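Local atomic coordinates of phosphoserine aminotransferase (Bacillus alcalophilus, PDB entry 1W23), a protein that catalyses the reversible, pyridoxal-phosphate-dependent transfer of an amino group between glutamate and 3-phosphohydroxypyruvate, giving phosphoserine in the second step of serine biosynthesis. Residues Asn197-Val205 and Pro240-Leu251; Ser126-Phe136 and Asn151-Pro162. All coordinates share one frame; numbering follows the deposited sequence.

Contact 1: residues Asn197-Val205 and Pro240-Leu251; sequences NLGPSGVTV and PTFSIYMLRNVL
Ser243 and Ser201 join the start of helix 241-256 to the turn that leads into strand 204-209. From its CB, which lies 4.0 Å from Val203 CG1, the Ser243 side chain reaches OG, which donates to Ser201 O at 3.0 Å, tilted 31° from the carbonyl plane. With OG beside its own backbone N (chi1 -65°), the hydroxyl faces the turn and satisfies a buried carbonyl. With an alanine here, Ser201 O would probably lose this donor, and the turn would be less firmly tied to the helix. A CB on Gly202 would clash with the same OG, and the backbone angles of Gly202 by themselves call for glycine. Gly199 has angles that suit glycine, and its bare CA comes within 4.5 Å of Leu247 CA. The ring of Pro200 crosses Met246 at about a right angle, its CD pressed to 3.3 Å from Met246 CB, a tight fit for two carbons. The two methyls of Leu247 part: CD1 packs closely on Leu198 CB (3.5 Å), CD2 lies against Val205 CG2. Val203 sends CG2 to Ile244 CG1 and sets its CB against Pro240 CG, compact apolar groups suited to a buried seam. Leu198 O has no conventional donor; Leu247 CA points a C-H at it from 3.5 Å, and Val250 CB lies 3.2 Å from it. The hydroxyl of Ser201 turns to Pro239 O of the second subunit. This glycine- and proline-containing segment after Lys196, the attachment lysine not linked to cofactor here, packs against a helix near the dimer interface in the large domain of this class-V aminotransferase.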
loop_
_atom_site.group_PDB
_atom_site.type_symbol
_atom_site.label_atom_id
_atom_site.label_comp_id
_atom_site.label_asym_id
_atom_site.label_seq_id
_atom_site.Cartn_x
_atom_site.Cartn_y
_atom_site.Cartn_z
ATOM N N ASN A 197 12.080 1.508 10.210
ATOM C CA ASN A 197 12.322 0.666 11.365
ATOM C C ASN A 197 11.355 -0.462 11.595
ATOM O O ASN A 197 11.569 -1.248 12.546
ATOM C CB ASN A 197 12.241 1.494 12.650
ATOM C CG ASN A 197 13.558 1.989 13.042
ATOM O OD1 ASN A 197 14.630 1.562 12.609
ATOM N ND2 ASN A 197 13.384 2.835 14.015
ATOM N N LEU A 198 10.316 -0.531 10.724
ATOM C CA LEU A 198 9.334 -1.530 11.042
ATOM C C LEU A 198 9.127 -2.603 10.009
ATOM O O LEU A 198 8.568 -3.640 10.338
ATOM C CB LEU A 198 8.020 -0.862 11.362
ATOM C CG LEU A 198 8.051 0.152 12.493
ATOM C CD1 LEU A 198 6.647 0.724 12.688
ATOM C CD2 LEU A 198 8.590 -0.475 13.771
ATOM N N GLY A 199 9.540 -2.376 8.782
ATOM C CA GLY A 199 8.986 -3.387 7.842
ATOM C C GLY A 199 9.257 -2.785 6.457
ATOM O O GLY A 199 9.878 -1.751 6.284
ATOM N N PRO A 200 8.705 -3.410 5.514
ATOM C CA PRO A 200 8.794 -2.895 4.153
ATOM C C PRO A 200 7.724 -1.803 3.943
ATOM O O PRO A 200 6.914 -1.453 4.702
ATOM C CB PRO A 200 8.613 -4.129 3.248
ATOM C CG PRO A 200 7.621 -4.950 4.028
ATOM C CD PRO A 200 8.155 -4.812 5.445
ATOM N N SER A 201 7.889 -1.184 2.790
ATOM C CA SER A 201 6.931 -0.169 2.367
ATOM C C SER A 201 5.586 -0.725 2.033
ATOM O O SER A 201 5.457 -1.907 1.720
ATOM C CB SER A 201 7.525 0.568 1.149
ATOM O OG SER A 201 7.511 -0.313 0.050
ATOM N N GLY A 202 4.576 0.128 2.051
ATOM C CA GLY A 202 3.235 -0.196 1.691
ATOM C C GLY A 202 2.245 -0.220 2.837
ATOM O O GLY A 202 1.028 -0.325 2.614
ATOM N N VAL A 203 2.732 -0.135 4.086
ATOM C CA VAL A 203 1.850 0.102 5.239
ATOM C C VAL A 203 2.423 1.241 6.072
ATOM O O VAL A 203 3.660 1.413 6.160
ATOM C CB VAL A 203 1.624 -1.187 6.035
ATOM C CG1 VAL A 203 2.919 -1.676 6.739
ATOM C CG2 VAL A 203 0.457 -1.022 7.042
ATOM N N THR A 204 1.504 1.972 6.665
ATOM C CA THR A 204 1.761 3.091 7.563
ATOM C C THR A 204 1.089 2.750 8.873
ATOM O O THR A 204 -0.109 2.401 8.925
ATOM C CB THR A 204 1.201 4.384 6.963
ATOM O OG1 THR A 204 1.826 4.612 5.680
ATOM C CG2 THR A 204 1.487 5.594 7.812
ATOM N N VAL A 205 1.852 2.807 9.966
ATOM C CA VAL A 205 1.328 2.581 11.320
ATOM C C VAL A 205 0.844 3.897 11.897
ATOM O O VAL A 205 1.552 4.911 11.865
ATOM C CB VAL A 205 2.418 1.959 12.219
ATOM C CG1 VAL A 205 1.965 1.882 13.664
ATOM C CG2 VAL A 205 2.839 0.609 11.669
ATOM N N PRO A 240 -2.871 -4.198 3.015
ATOM C CA PRO A 240 -1.588 -4.632 2.419
ATOM C C PRO A 240 -1.066 -5.831 3.237
ATOM O O PRO A 240 -0.256 -5.685 4.153
ATOM C CB PRO A 240 -0.727 -3.382 2.508
ATOM C CG PRO A 240 -1.212 -2.697 3.758
ATOM C CD PRO A 240 -2.701 -2.935 3.765
ATOM N N THR A 241 -1.578 -7.016 2.921
ATOM C CA THR A 241 -1.411 -8.164 3.818
ATOM C C THR A 241 0.052 -8.596 3.935
ATOM O O THR A 241 0.500 -8.901 5.036
ATOM C CB THR A 241 -2.270 -9.359 3.359
ATOM O OG1 THR A 241 -1.978 -9.630 1.985
ATOM C CG2 THR A 241 -3.752 -9.116 3.529
ATOM N N PHE A 242 0.781 -8.603 2.832
ATOM C CA PHE A 242 2.194 -9.032 2.907
ATOM C C PHE A 242 3.013 -8.002 3.688
ATOM O O PHE A 242 3.888 -8.384 4.502
ATOM C CB PHE A 242 2.796 -9.313 1.543
ATOM C CG PHE A 242 4.157 -10.003 1.658
ATOM C CD1 PHE A 242 4.230 -11.321 2.077
ATOM C CD2 PHE A 242 5.318 -9.351 1.357
ATOM C CE1 PHE A 242 5.446 -11.942 2.200
ATOM C CE2 PHE A 242 6.553 -9.986 1.483
ATOM C CZ PHE A 242 6.621 -11.316 1.886
ATOM N N SER A 243 2.754 -6.727 3.506
ATOM C CA SER A 243 3.481 -5.698 4.286
ATOM C C SER A 243 3.185 -5.841 5.773
ATOM O O SER A 243 4.129 -5.684 6.595
ATOM C CB SER A 243 3.156 -4.298 3.794
ATOM O OG SER A 243 3.601 -4.094 2.484
ATOM N N ILE A 244 1.950 -6.093 6.156
ATOM C CA ILE A 244 1.618 -6.259 7.577
ATOM C C ILE A 244 2.228 -7.532 8.127
ATOM O O ILE A 244 2.726 -7.557 9.282
ATOM C CB ILE A 244 0.084 -6.164 7.776
ATOM C CG1 ILE A 244 -0.393 -4.736 7.484
ATOM C CG2 ILE A 244 -0.314 -6.626 9.164
ATOM C CD1 ILE A 244 -1.878 -4.585 7.207
ATOM N N TYR A 245 2.253 -8.608 7.351
ATOM C CA TYR A 245 2.937 -9.841 7.762
ATOM C C TYR A 245 4.412 -9.570 7.963
ATOM O O TYR A 245 5.004 -10.017 8.983
ATOM C CB TYR A 245 2.689 -10.889 6.639
ATOM C CG TYR A 245 3.675 -12.014 6.674
ATOM C CD1 TYR A 245 3.532 -13.110 7.522
ATOM C CD2 TYR A 245 4.801 -12.014 5.852
ATOM C CE1 TYR A 245 4.459 -14.137 7.530
ATOM C CE2 TYR A 245 5.728 -13.010 5.885
ATOM C CZ TYR A 245 5.544 -14.091 6.742
ATOM O OH TYR A 245 6.518 -15.064 6.747
ATOM N N MET A 246 5.077 -8.844 7.058
ATOM C CA MET A 246 6.505 -8.555 7.254
ATOM C C MET A 246 6.718 -7.685 8.474
ATOM O O MET A 246 7.711 -7.882 9.211
ATOM C CB MET A 246 7.093 -7.909 5.998
ATOM C CG MET A 246 7.296 -8.869 4.859
ATOM S SD MET A 246 8.425 -10.205 5.182
ATOM C CE MET A 246 9.880 -9.387 5.746
ATOM N N LEU A 247 5.861 -6.689 8.719
ATOM C CA LEU A 247 5.891 -5.888 9.914
ATOM C C LEU A 247 5.820 -6.793 11.160
ATOM O O LEU A 247 6.622 -6.635 12.096
ATOM C CB LEU A 247 4.730 -4.882 9.884
ATOM C CG LEU A 247 4.430 -4.113 11.184
ATOM C CD1 LEU A 247 5.478 -3.218 11.628
ATOM C CD2 LEU A 247 3.078 -3.405 11.009
ATOM N N ARG A 248 4.884 -7.745 11.188
ATOM C CA ARG A 248 4.816 -8.682 12.286
ATOM C C ARG A 248 6.167 -9.357 12.474
ATOM O O ARG A 248 6.671 -9.466 13.608
ATOM C CB ARG A 248 3.654 -9.665 12.010
ATOM C CG ARG A 248 3.272 -10.576 13.190
ATOM C CD ARG A 248 4.259 -11.708 13.541
ATOM N NE ARG A 248 4.568 -12.543 12.353
ATOM C CZ ARG A 248 3.858 -13.591 12.016
ATOM N NH1 ARG A 248 2.835 -14.036 12.745
ATOM N NH2 ARG A 248 4.176 -14.250 10.876
ATOM N N ASN A 249 6.739 -9.901 11.386
ATOM C CA ASN A 249 8.027 -10.591 11.504
ATOM C C ASN A 249 9.110 -9.679 12.053
ATOM O O ASN A 249 9.941 -10.141 12.897
ATOM C CB ASN A 249 8.457 -11.144 10.153
ATOM C CG ASN A 249 7.669 -12.329 9.674
ATOM O OD1 ASN A 249 6.669 -12.750 10.277
ATOM N ND2 ASN A 249 8.190 -12.934 8.593
ATOM N N VAL A 250 9.186 -8.437 11.641
ATOM C CA VAL A 250 10.193 -7.493 12.176
ATOM C C VAL A 250 9.960 -7.242 13.642
ATOM O O VAL A 250 10.904 -7.233 14.443
ATOM C CB VAL A 250 10.194 -6.195 11.342
ATOM C CG1 VAL A 250 11.088 -5.150 12.027
ATOM C CG2 VAL A 250 10.681 -6.473 9.936
ATOM N N LEU A 251 8.702 -7.038 14.043
ATOM C CA LEU A 251 8.405 -6.801 15.460
ATOM C C LEU A 251 8.782 -8.019 16.315
ATOM O O LEU A 251 9.262 -7.864 17.447
ATOM C CB LEU A 251 6.927 -6.455 15.651
ATOM C CG LEU A 251 6.438 -5.178 14.975
ATOM C CD1 LEU A 251 4.917 -5.136 15.003
ATOM C CD2 LEU A 251 7.015 -3.978 15.689
#

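Contact 2: residues Ser126-Phe136 and Asn151-Pro162; sequences SYQSIPDFSEF and NTIYGTQYQNFP. With PLP (pyridoxal-5'-phosphate), chain J.
Facing the hairpin of strands 150-151 and 156-157, whose turn carries Thr152 to the cofactor, the loop 126-136 lays a row of apolar groups along residues 154-162. Tyr127 turns its ring edge to the face of Tyr154, centroids 5.2 Å apart and planes at 60°, and its CB also sits over the Tyr154 ring. The hydroxyl of Tyr127 is bonded to Glu104, so its outer end is tied as well. Ile130 carries the middle of the contact. Its CG2, anti to the backbone N, stands over the middle of the Tyr158 ring, 3.8 Å from the centroid and 8° off the normal, while CG1 continues to Gln157 O at 3.5 Å and CD1 ends against Asn151 ND2. A beta-branched residue suits this place because its two arms serve the ring and the strand at once. Farther along, Pro162 CB covers one face of Phe133, and Asn160 O meets the ring edge, 3.4 Å from CZ; this buried oxygen has no hydrogen-bonding partner, so the aromatic C-H is its neighbour. Phe136 CE2 reaches Pro162 CG from the same loop. Polar links are sparse: a water hydrogen-bonds to Thr156 OG1 (2.7 Å) and lies within reach of Ser129 O. Within the hairpin, Asn151 ND2 donates to Thr156 OG1 at 2.9 Å, while Asn151 OD1 is held by Thr99, which fixes the amide's rotation. Beyond it Thr152 OG1 and PLP O3 share a hydrogen bond of 2.6 Å, with Ser175 as a further partner of the threonine. The hairpin turn thus contributes to the pyridoxal phosphate pocket of this class-V aminotransferase.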
loop_
_atom_site.group_PDB
_atom_site.type_symbol
_atom_site.label_atom_id
_atom_site.label_comp_id
_atom_site.label_asym_id
_atom_site.label_seq_id
_atom_site.Cartn_x
_atom_site.Cartn_y
_atom_site.Cartn_z
ATOM N N SER A 126 19.212 26.410 8.716
ATOM C CA SER A 126 19.337 25.185 7.961
ATOM C C SER A 126 19.125 23.962 8.819
ATOM O O SER A 126 19.749 22.920 8.582
ATOM C CB SER A 126 20.689 25.074 7.181
ATOM O OG SER A 126 20.768 26.225 6.292
ATOM N N TYR A 127 18.240 24.055 9.785
ATOM C CA TYR A 127 17.776 22.851 10.491
ATOM C C TYR A 127 18.930 22.052 11.114
ATOM O O TYR A 127 19.021 20.834 10.967
ATOM C CB TYR A 127 16.918 22.006 9.564
ATOM C CG TYR A 127 15.610 22.633 9.107
ATOM C CD1 TYR A 127 15.279 22.731 7.754
ATOM C CD2 TYR A 127 14.669 23.088 10.028
ATOM C CE1 TYR A 127 14.089 23.276 7.315
ATOM C CE2 TYR A 127 13.439 23.601 9.606
ATOM C CZ TYR A 127 13.154 23.700 8.242
ATOM O OH TYR A 127 11.933 24.217 7.894
ATOM N N GLN A 128 19.798 22.767 11.837
ATOM C CA GLN A 128 20.909 22.103 12.533
ATOM C C GLN A 128 20.519 21.610 13.901
ATOM O O GLN A 128 21.309 20.904 14.550
ATOM C CB GLN A 128 22.100 23.050 12.679
ATOM C CG GLN A 128 22.714 23.440 11.359
ATOM C CD GLN A 128 23.812 24.483 11.509
ATOM O OE1 GLN A 128 24.806 24.228 12.178
ATOM N NE2 GLN A 128 23.688 25.598 10.851
ATOM N N SER A 129 19.355 21.960 14.433
ATOM C CA SER A 129 18.966 21.641 15.807
ATOM C C SER A 129 17.454 21.574 15.963
ATOM O O SER A 129 16.671 22.035 15.149
ATOM C CB SER A 129 19.516 22.697 16.766
ATOM O OG SER A 129 18.899 23.950 16.618
ATOM N N ILE A 130 17.075 21.010 17.113
ATOM C CA ILE A 130 15.681 21.079 17.570
ATOM C C ILE A 130 15.501 22.322 18.391
ATOM O O ILE A 130 16.343 22.580 19.288
ATOM C CB ILE A 130 15.368 19.829 18.400
ATOM C CG1 ILE A 130 15.740 18.501 17.686
ATOM C CG2 ILE A 130 13.920 19.817 18.891
ATOM C CD1 ILE A 130 15.112 18.324 16.319
ATOM N N PRO A 131 14.482 23.157 18.179
ATOM C CA PRO A 131 14.293 24.364 19.033
ATOM C C PRO A 131 13.969 23.963 20.438
ATOM O O PRO A 131 13.370 22.937 20.763
ATOM C CB PRO A 131 13.111 25.069 18.369
ATOM C CG PRO A 131 12.422 24.026 17.601
ATOM C CD PRO A 131 13.442 23.030 17.152
ATOM N N ASP A 132 14.378 24.833 21.388
ATOM C CA ASP A 132 14.040 24.743 22.768
ATOM C C ASP A 132 12.521 24.845 22.901
ATOM O O ASP A 132 11.895 25.697 22.287
ATOM C CB ASP A 132 14.697 25.929 23.477
ATOM C CG ASP A 132 16.191 25.951 23.606
ATOM O OD1 ASP A 132 16.725 27.027 23.991
ATOM O OD2 ASP A 132 16.828 24.904 23.393
ATOM N N PHE A 133 11.928 24.009 23.754
ATOM C CA PHE A 133 10.500 23.986 23.893
ATOM C C PHE A 133 9.970 25.308 24.426
ATOM O O PHE A 133 8.785 25.618 24.180
ATOM C CB PHE A 133 10.092 22.862 24.828
ATOM C CG PHE A 133 10.484 21.472 24.315
ATOM C CD1 PHE A 133 10.469 20.386 25.186
ATOM C CD2 PHE A 133 10.869 21.202 23.014
ATOM C CE1 PHE A 133 10.830 19.092 24.820
ATOM C CE2 PHE A 133 11.259 19.922 22.630
ATOM C CZ PHE A 133 11.234 18.865 23.506
ATOM N N SER A 134 10.782 26.069 25.156
ATOM C CA SER A 134 10.409 27.399 25.615
ATOM C C SER A 134 10.111 28.340 24.437
ATOM O O SER A 134 9.475 29.389 24.667
ATOM C CB SER A 134 11.513 27.984 26.532
ATOM O OG SER A 134 12.737 28.131 25.857
ATOM N N GLU A 135 10.611 28.057 23.258
ATOM C CA GLU A 135 10.361 28.910 22.134
ATOM C C GLU A 135 8.962 28.697 21.505
ATOM O O GLU A 135 8.585 29.454 20.603
ATOM C CB GLU A 135 11.418 28.710 21.060
ATOM C CG GLU A 135 12.859 28.783 21.512
ATOM C CD GLU A 135 13.862 28.331 20.475
ATOM O OE1 GLU A 135 13.592 28.705 19.283
ATOM O OE2 GLU A 135 14.943 27.640 20.633
ATOM N N PHE A 136 8.261 27.649 21.931
ATOM C CA PHE A 136 7.064 27.270 21.180
ATOM C C PHE A 136 5.952 28.274 21.424
ATOM O O PHE A 136 5.579 28.631 22.550
ATOM C CB PHE A 136 6.537 25.909 21.604
ATOM C CG PHE A 136 7.361 24.706 21.167
ATOM C CD1 PHE A 136 8.632 24.778 20.638
ATOM C CD2 PHE A 136 6.793 23.448 21.354
ATOM C CE1 PHE A 136 9.294 23.588 20.280
ATOM C CE2 PHE A 136 7.439 22.320 20.963
ATOM C CZ PHE A 136 8.681 22.383 20.443
ATOM N N ASN A 151 14.285 14.028 11.887
ATOM C CA ASN A 151 14.290 14.798 10.648
ATOM C C ASN A 151 15.264 14.131 9.688
ATOM O O ASN A 151 16.480 14.372 9.682
ATOM C CB ASN A 151 14.678 16.244 10.934
ATOM C CG ASN A 151 13.712 16.790 11.979
ATOM O OD1 ASN A 151 12.566 17.096 11.646
ATOM N ND2 ASN A 151 14.160 16.905 13.209
ATOM N N THR A 152 14.701 13.204 8.894
ATOM C CA THR A 152 15.477 12.195 8.157
ATOM C C THR A 152 16.518 12.813 7.237
ATOM O O THR A 152 17.585 12.215 7.011
ATOM C CB THR A 152 14.476 11.338 7.313
ATOM O OG1 THR A 152 13.280 11.186 8.097
ATOM C CG2 THR A 152 15.056 9.974 6.958
ATOM N N ILE A 153 16.175 13.952 6.612
ATOM C CA ILE A 153 17.077 14.593 5.649
ATOM C C ILE A 153 18.216 15.333 6.284
ATOM O O ILE A 153 19.341 15.403 5.746
ATOM C CB ILE A 153 16.254 15.486 4.683
ATOM C CG1 ILE A 153 15.443 14.576 3.744
ATOM C CG2 ILE A 153 17.131 16.474 3.927
ATOM C CD1 ILE A 153 14.302 15.223 2.994
ATOM N N TYR A 154 17.950 15.930 7.449
ATOM C CA TYR A 154 18.908 16.802 8.162
ATOM C C TYR A 154 19.677 16.088 9.252
ATOM O O TYR A 154 20.704 16.614 9.717
ATOM C CB TYR A 154 18.168 18.045 8.710
ATOM C CG TYR A 154 17.841 18.971 7.542
ATOM C CD1 TYR A 154 16.621 18.938 6.924
ATOM C CD2 TYR A 154 18.794 19.816 7.052
ATOM C CE1 TYR A 154 16.350 19.767 5.829
ATOM C CE2 TYR A 154 18.526 20.654 5.971
ATOM C CZ TYR A 154 17.292 20.619 5.379
ATOM O OH TYR A 154 17.018 21.443 4.281
ATOM N N GLY A 155 19.270 14.910 9.692
ATOM C CA GLY A 155 20.037 14.158 10.696
ATOM C C GLY A 155 19.923 14.703 12.100
ATOM O O GLY A 155 20.878 14.570 12.890
ATOM N N THR A 156 18.787 15.269 12.463
ATOM C CA THR A 156 18.515 15.756 13.808
ATOM C C THR A 156 17.319 15.011 14.403
ATOM O O THR A 156 16.490 14.462 13.662
ATOM C CB THR A 156 18.224 17.274 13.808
ATOM O OG1 THR A 156 17.034 17.448 13.040
ATOM C CG2 THR A 156 19.361 18.094 13.248
ATOM N N GLN A 157 17.232 15.007 15.737
ATOM C CA GLN A 157 16.219 14.206 16.413
ATOM C C GLN A 157 15.891 14.799 17.768
ATOM O O GLN A 157 16.791 15.239 18.507
ATOM C CB GLN A 157 16.790 12.777 16.593
ATOM C CG GLN A 157 15.892 11.756 17.206
ATOM C CD GLN A 157 16.548 10.403 17.334
ATOM O OE1 GLN A 157 17.792 10.292 17.411
ATOM N NE2 GLN A 157 15.729 9.319 17.352
ATOM N N TYR A 158 14.615 14.772 18.114
ATOM C CA TYR A 158 14.157 15.105 19.460
ATOM C C TYR A 158 14.776 14.158 20.478
ATOM O O TYR A 158 14.717 12.935 20.322
ATOM C CB TYR A 158 12.643 15.033 19.548
ATOM C CG TYR A 158 11.888 16.216 18.959
ATOM C CD1 TYR A 158 11.825 16.433 17.587
ATOM C CD2 TYR A 158 11.197 17.103 19.780
ATOM C CE1 TYR A 158 11.117 17.506 17.054
ATOM C CE2 TYR A 158 10.500 18.159 19.256
ATOM C CZ TYR A 158 10.453 18.376 17.900
ATOM O OH TYR A 158 9.745 19.458 17.408
ATOM N N GLN A 159 15.309 14.726 21.573
ATOM C CA GLN A 159 15.840 13.925 22.678
ATOM C C GLN A 159 14.747 13.520 23.628
ATOM O O GLN A 159 14.944 12.515 24.340
ATOM C CB GLN A 159 16.897 14.731 23.469
ATOM C CG GLN A 159 18.024 15.157 22.548
ATOM C CD GLN A 159 18.617 13.963 21.822
ATOM O OE1 GLN A 159 19.180 13.085 22.527
ATOM N NE2 GLN A 159 18.464 13.885 20.501
ATOM N N ASN A 160 13.703 14.269 23.697
ATOM C CA ASN A 160 12.533 14.071 24.571
ATOM C C ASN A 160 11.439 14.926 23.953
ATOM O O ASN A 160 11.688 15.583 22.907
ATOM C CB ASN A 160 12.846 14.399 26.024
ATOM C CG ASN A 160 13.614 15.698 26.098
ATOM O OD1 ASN A 160 13.114 16.700 25.591
ATOM N ND2 ASN A 160 14.798 15.679 26.695
ATOM N N PHE A 161 10.257 14.886 24.504
ATOM C CA PHE A 161 9.084 15.461 23.861
ATOM C C PHE A 161 8.413 16.416 24.795
ATOM O O PHE A 161 8.371 16.223 26.008
ATOM C CB PHE A 161 8.117 14.342 23.444
ATOM C CG PHE A 161 8.754 13.458 22.390
ATOM C CD1 PHE A 161 9.139 12.180 22.668
ATOM C CD2 PHE A 161 8.973 13.949 21.111
ATOM C CE1 PHE A 161 9.754 11.408 21.680
ATOM C CE2 PHE A 161 9.570 13.164 20.125
ATOM C CZ PHE A 161 9.935 11.866 20.395
ATOM N N PRO A 162 7.815 17.459 24.236
ATOM C CA PRO A 162 7.183 18.444 25.124
ATOM C C PRO A 162 5.900 17.964 25.737
ATOM O O PRO A 162 5.176 17.132 25.179
ATOM C CB PRO A 162 6.953 19.561 24.114
ATOM C CG PRO A 162 6.706 18.905 22.802
ATOM C CD PRO A 162 7.677 17.739 22.803
HETATM N N1 PLP J . 8.202 11.684 7.049
HETATM C C2 PLP J . 9.501 11.297 7.329
HETATM C C2A PLP J . 10.076 11.769 8.612
HETATM C C3 PLP J . 10.189 10.495 6.431
HETATM O O3 PLP J . 11.413 10.107 6.709
HETATM C C4 PLP J . 9.555 10.088 5.201
HETATM C C4A PLP J . 10.284 9.172 4.284
HETATM C C5 PLP J . 8.231 10.495 4.965
HETATM C C6 PLP J . 7.596 11.307 5.891
HETATM C C5A PLP J . 7.491 10.151 3.705
HETATM O O4P PLP J . 6.998 8.765 3.813
HETATM P P PLP J . 6.222 8.100 2.539
HETATM O O1P PLP J . 7.203 8.072 1.408
HETATM O O2P PLP J . 5.023 8.988 2.241
HETATM O O3P PLP J . 5.820 6.750 3.112
HETATM O O HOH W 1 16.571 20.058 12.698
#

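In the fold
Followed from the N terminus, the chain first closes contact 2, where the loop after strand 115-121 is met again, after strand 142-148, by the short hairpin at 150-157 and the residues that follow it; only 14 residues separate its segments. Contact 1 opens later, past strands 169-172 and 189-193, and closes over 34 residues, so the two stand in series and neither nest nor cross. Contact 1 fastens helix 241-256 to the entry of strand 204-209, contact 2 the loop 126-136 to the hairpin, on opposite sides of the chain's centre, their centres 27 Å apart. Between them lies the cofactor, hydrogen-bonded to Thr152, with the Ser201 side chain about 7 Å away at the nearest atoms.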